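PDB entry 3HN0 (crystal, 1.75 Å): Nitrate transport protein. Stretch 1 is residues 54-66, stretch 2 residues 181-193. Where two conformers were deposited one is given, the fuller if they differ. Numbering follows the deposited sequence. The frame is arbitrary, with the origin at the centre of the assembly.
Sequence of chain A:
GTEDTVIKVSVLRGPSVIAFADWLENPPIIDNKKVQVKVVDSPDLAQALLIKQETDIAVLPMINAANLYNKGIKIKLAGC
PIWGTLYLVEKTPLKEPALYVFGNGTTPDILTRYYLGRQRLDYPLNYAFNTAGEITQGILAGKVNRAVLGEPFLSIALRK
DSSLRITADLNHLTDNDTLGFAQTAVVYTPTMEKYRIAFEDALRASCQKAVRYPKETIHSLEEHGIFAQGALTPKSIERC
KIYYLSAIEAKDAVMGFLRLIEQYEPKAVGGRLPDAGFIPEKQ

Stretch 1 54-66: ETDIAVLPMINAA
Stretch 2, residues 181-193: FAQTAVVYTPTME

Residues 54-66 and 181-193, far apart in the sequence of one chain, meet as antiparallel neighbours in a β-sheet and together bury 759 Å². Strand 57-61 runs against strand 184-188 at 155° between their N-to-C directions, with the axes 4.6 Å apart at closest approach. Both strands are extended, from phi/psi -134/143 at Ile57 to -158/173 at Leu60, and from -122/132 at Thr184 to -144/157 at Tyr188. Immediately after Pro61 (-61/143), the N-cap residue, the first chain turns into a helix beginning at Met62 (-54/-39), and Ala65 N bonds back to Pro61 O at 3.1 Å.

The register pairs Ile57 with Tyr188, Ala58 with Val187, Val59 with Val186, Leu60 with Ala185 and Pro61 with Thr184. Ala58 and Val187 form a hydrogen-bonded pair, CA-CA 5.4 Å: Ala58 N donates to Val187 O at 2.9 Å and Val187 N to Ala58 O at 2.8 Å. Leu60 and Ala185 repeat the pattern, Leu60 N to Ala185 O at 3.0 Å and Ala185 N to Leu60 O at 2.8 Å. The intervening non-hydrogen-bonded pairs draw closer, 4.5 Å between the CA atoms of Val59 and Val186, and carbonyls also receive CA-H contacts, as from Val59 CA to Ala185 O at 3.1 Å. The ladder continues beyond the paired strands, with Thr189 N donating to Asp56 O at 3.2 Å and Met62 N to Gln183 O at 2.9 Å.

Met62, a selenomethionine, loses the most surface, 81 Å². Its CA-to-CB bond points toward the second stretch, and chi angles of -174° (t), 62° (p) and 71° (p) fold the chain so that SE lies 4.0 Å from Ala185 CB and CE 4.2 Å from Ala182 CB. Thus its backbone amide extends the ladder while its side chain supplies apolar packing.

Ala185 and Val187, covered by 74 and 73 Å², share a sheet face with Ala58 and Leu60, and the new helix packs over it. Ala65, one turn along from Met62, brings CB to 3.6 Å from both Ala185 CB and Val187 CG1. Val187 (chi1 -58°, m) sets CG2 4.0 Å from Ala58 CB, and Leu60 CD2 lies close to both its methyls, 4.0 Å from Val187 CG2 and 4.2 Å from Val187 CG1; Leu60 has chi1 74° (p) and chi2 -175° (t). The small methyls of Ala65 and Ala185 meet directly where helix and strand pass.

Ile57, Val59, Val186 and Tyr188 occupy the other face. Ile57 (m, t) sets CG2 3.7 Å from Val186 CG1 and CG1 4.0 Å from Met192 CG, while Val59 CG2 lies 4.1 Å from Val186 CG2; both valines are t. The Tyr188 ring leads away, its OH donating to Glu193 OE1 at 2.6 Å.

At the Asp56 end, a water donates to Asp56 OD1 at 2.4 Å and hydrogen-bonds Thr189 OG1 at 2.7 Å, joining the stretches through polar side chains.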

# COMPACT_ATOMS: atom_id res chain seq x y z
N GLU A 54 -5.80 -32.86 10.29
CA GLU A 54 -4.81 -32.97 11.36
C GLU A 54 -4.29 -31.62 11.80
O GLU A 54 -3.42 -31.55 12.65
CB GLU A 54 -3.66 -33.84 10.92
CG GLU A 54 -4.08 -35.33 10.85
CD GLU A 54 -3.00 -36.25 10.25
OE1 GLU A 54 -1.93 -35.76 9.82
OE2 GLU A 54 -3.25 -37.48 10.22
N THR A 55 -4.78 -30.56 11.18
CA THR A 55 -4.55 -29.19 11.69
C THR A 55 -5.86 -28.43 11.59
O THR A 55 -6.76 -28.79 10.77
CB THR A 55 -3.38 -28.49 11.03
OG1 THR A 55 -2.96 -27.40 11.87
CG2 THR A 55 -3.69 -27.99 9.57
N ASP A 56 -6.02 -27.41 12.43
CA ASP A 56 -7.25 -26.64 12.51
C ASP A 56 -7.14 -25.32 11.72
O ASP A 56 -8.09 -24.88 11.12
CB ASP A 56 -7.58 -26.33 13.98
CG ASP A 56 -7.85 -27.61 14.79
OD1 ASP A 56 -8.64 -28.44 14.25
OD2 ASP A 56 -7.26 -27.82 15.90
N ILE A 57 -5.96 -24.70 11.79
CA ILE A 57 -5.65 -23.42 11.15
C ILE A 57 -4.30 -23.63 10.48
O ILE A 57 -3.44 -24.33 11.03
CB ILE A 57 -5.50 -22.33 12.24
CG1 ILE A 57 -6.86 -22.19 13.00
CG2 ILE A 57 -4.95 -21.03 11.62
CD1 ILE A 57 -6.85 -21.38 14.26
N ALA A 58 -4.10 -23.04 9.30
CA ALA A 58 -2.82 -23.21 8.63
C ALA A 58 -2.45 -21.91 8.00
O ALA A 58 -3.34 -21.17 7.58
CB ALA A 58 -2.89 -24.31 7.57
N VAL A 59 -1.16 -21.65 7.84
CA VAL A 59 -0.70 -20.43 7.25
C VAL A 59 0.20 -20.84 6.08
O VAL A 59 1.22 -21.51 6.31
CB VAL A 59 0.08 -19.59 8.31
CG1 VAL A 59 0.42 -18.22 7.72
CG2 VAL A 59 -0.74 -19.46 9.62
N LEU A 60 -0.20 -20.47 4.84
CA LEU A 60 0.47 -20.92 3.62
C LEU A 60 0.16 -19.94 2.52
O LEU A 60 -0.67 -19.02 2.68
CB LEU A 60 0.07 -22.36 3.22
CG LEU A 60 -1.35 -22.59 2.62
CD1 LEU A 60 -1.53 -24.06 2.43
CD2 LEU A 60 -2.49 -22.07 3.48
N PRO A 61 0.81 -20.12 1.38
CA PRO A 61 0.67 -19.09 0.37
C PRO A 61 -0.78 -18.96 -0.06
O PRO A 61 -1.54 -19.96 -0.12
CB PRO A 61 1.53 -19.61 -0.77
CG PRO A 61 2.62 -20.37 -0.08
CD PRO A 61 1.87 -21.09 1.02
N MSE A 62 -1.17 -17.70 -0.32
CA MSE A 62 -2.52 -17.40 -0.79
C MSE A 62 -2.88 -18.21 -2.04
O MSE A 62 -4.03 -18.66 -2.16
CB MSE A 62 -2.67 -15.89 -1.06
CG MSE A 62 -4.00 -15.39 -1.41
SE MSE A 62 -5.36 -15.62 -0.11
CE MSE A 62 -4.65 -14.29 1.11
N ILE A 63 -1.94 -18.40 -2.95
CA ILE A 63 -2.30 -19.19 -4.18
C ILE A 63 -2.72 -20.62 -3.80
O ILE A 63 -3.66 -21.17 -4.34
CB ILE A 63 -1.24 -19.13 -5.31
CG1 ILE A 63 0.10 -19.71 -4.89
CG2 ILE A 63 -1.00 -17.63 -5.73
CD1 ILE A 63 1.03 -19.92 -6.12
N ASN A 64 -2.04 -21.22 -2.81
CA ASN A 64 -2.42 -22.55 -2.36
C ASN A 64 -3.77 -22.54 -1.74
O ASN A 64 -4.56 -23.47 -1.91
CB ASN A 64 -1.41 -23.14 -1.36
CG ASN A 64 -0.02 -23.36 -1.98
OD1 ASN A 64 0.68 -22.39 -2.27
ND2 ASN A 64 0.37 -24.62 -2.17
N ALA A 65 -4.05 -21.51 -0.96
CA ALA A 65 -5.34 -21.39 -0.28
C ALA A 65 -6.45 -21.34 -1.32
O ALA A 65 -7.45 -22.10 -1.27
CB ALA A 65 -5.34 -20.15 0.64
N ALA A 66 -6.26 -20.52 -2.34
CA ALA A 66 -7.22 -20.42 -3.42
C ALA A 66 -7.45 -21.74 -4.15
O ALA A 66 -8.60 -22.11 -4.43
CB ALA A 66 -6.80 -19.34 -4.41
N PHE A 181 0.59 -6.75 -1.69
CA PHE A 181 -0.16 -7.93 -2.02
C PHE A 181 -0.50 -8.82 -0.82
O PHE A 181 0.34 -9.09 -0.02
CB PHE A 181 0.61 -8.83 -3.00
CG PHE A 181 0.98 -8.17 -4.29
CD1 PHE A 181 0.02 -7.81 -5.21
CD2 PHE A 181 2.31 -7.95 -4.60
CE1 PHE A 181 0.38 -7.25 -6.43
CE2 PHE A 181 2.66 -7.38 -5.81
CZ PHE A 181 1.70 -7.02 -6.71
N ALA A 182 -1.71 -9.35 -0.79
CA ALA A 182 -2.09 -10.33 0.20
C ALA A 182 -1.59 -11.72 -0.26
O ALA A 182 -2.34 -12.53 -0.79
CB ALA A 182 -3.59 -10.28 0.46
N GLN A 183 -0.30 -11.98 -0.06
CA GLN A 183 0.36 -13.19 -0.61
C GLN A 183 0.33 -14.37 0.32
O GLN A 183 0.64 -15.46 -0.11
CB GLN A 183 1.86 -12.98 -0.95
CG GLN A 183 2.21 -11.73 -1.53
CD GLN A 183 3.63 -11.67 -1.93
OE1 GLN A 183 4.24 -12.70 -2.27
NE2 GLN A 183 4.18 -10.47 -1.90
N THR A 184 -0.00 -14.13 1.59
CA THR A 184 0.01 -15.15 2.61
C THR A 184 -1.37 -15.29 3.25
O THR A 184 -2.02 -14.27 3.55
CB THR A 184 1.01 -14.79 3.69
OG1 THR A 184 2.31 -14.62 3.10
CG2 THR A 184 1.04 -15.87 4.78
N ALA A 185 -1.83 -16.52 3.37
CA ALA A 185 -3.15 -16.83 3.86
C ALA A 185 -3.10 -17.53 5.19
O ALA A 185 -2.32 -18.49 5.39
CB ALA A 185 -3.91 -17.78 2.89
N VAL A 186 -3.95 -17.06 6.08
CA VAL A 186 -4.34 -17.84 7.26
C VAL A 186 -5.67 -18.46 6.91
O VAL A 186 -6.67 -17.73 6.73
CB VAL A 186 -4.46 -16.98 8.53
CG1 VAL A 186 -4.90 -17.83 9.73
CG2 VAL A 186 -3.15 -16.24 8.83
N VAL A 187 -5.73 -19.79 6.87
CA VAL A 187 -6.96 -20.50 6.55
C VAL A 187 -7.42 -21.34 7.74
O VAL A 187 -6.60 -21.69 8.60
CB VAL A 187 -6.78 -21.40 5.29
CG1 VAL A 187 -6.33 -20.49 4.09
CG2 VAL A 187 -5.86 -22.61 5.55
N TYR A 188 -8.71 -21.66 7.78
CA TYR A 188 -9.28 -22.37 8.89
C TYR A 188 -10.35 -23.34 8.42
O TYR A 188 -10.97 -23.16 7.35
CB TYR A 188 -9.83 -21.39 9.94
CG TYR A 188 -10.99 -20.56 9.51
CD1 TYR A 188 -10.82 -19.36 8.83
CD2 TYR A 188 -12.31 -20.98 9.75
CE1 TYR A 188 -11.86 -18.62 8.41
CE2 TYR A 188 -13.36 -20.21 9.36
CZ TYR A 188 -13.16 -19.02 8.72
OH TYR A 188 -14.24 -18.25 8.27
N THR A 189 -10.58 -24.33 9.26
CA THR A 189 -11.54 -25.39 8.95
C THR A 189 -12.87 -25.07 9.62
O THR A 189 -12.99 -24.17 10.42
CB THR A 189 -11.02 -26.75 9.45
OG1 THR A 189 -10.69 -26.61 10.81
CG2 THR A 189 -9.77 -27.26 8.68
N PRO A 190 -13.94 -25.79 9.25
CA PRO A 190 -15.24 -25.37 9.73
C PRO A 190 -15.47 -25.31 11.24
O PRO A 190 -16.28 -24.50 11.71
CB PRO A 190 -16.16 -26.44 9.09
CG PRO A 190 -15.53 -26.74 7.84
CD PRO A 190 -14.06 -26.75 8.14
N THR A 191 -14.81 -26.19 11.99
CA THR A 191 -15.00 -26.16 13.45
C THR A 191 -14.28 -24.99 14.07
O THR A 191 -14.49 -24.70 15.25
CB THR A 191 -14.55 -27.46 14.14
OG1 THR A 191 -13.24 -27.79 13.73
CG2 THR A 191 -15.49 -28.59 13.76
N MSE A 192 -13.48 -24.28 13.28
CA MSE A 192 -12.87 -23.04 13.74
C MSE A 192 -13.71 -21.79 13.55
O MSE A 192 -13.38 -20.75 14.11
CB MSE A 192 -11.50 -22.84 13.10
CG MSE A 192 -10.48 -23.87 13.47
SE MSE A 192 -9.97 -23.89 15.38
CE MSE A 192 -11.02 -25.26 15.88
N GLU A 193 -14.84 -21.86 12.85
CA GLU A 193 -15.62 -20.65 12.61
C GLU A 193 -16.01 -19.91 13.90
O GLU A 193 -15.83 -18.68 14.04
CB GLU A 193 -16.84 -20.96 11.74
CG GLU A 193 -17.61 -19.74 11.32
CD GLU A 193 -16.83 -18.84 10.39
OE1 GLU A 193 -16.49 -19.24 9.25
OE2 GLU A 193 -16.53 -17.71 10.81
O HOH W 1 -10.33 -28.66 12.55
O HOH W 2 0.56 -16.76 -2.73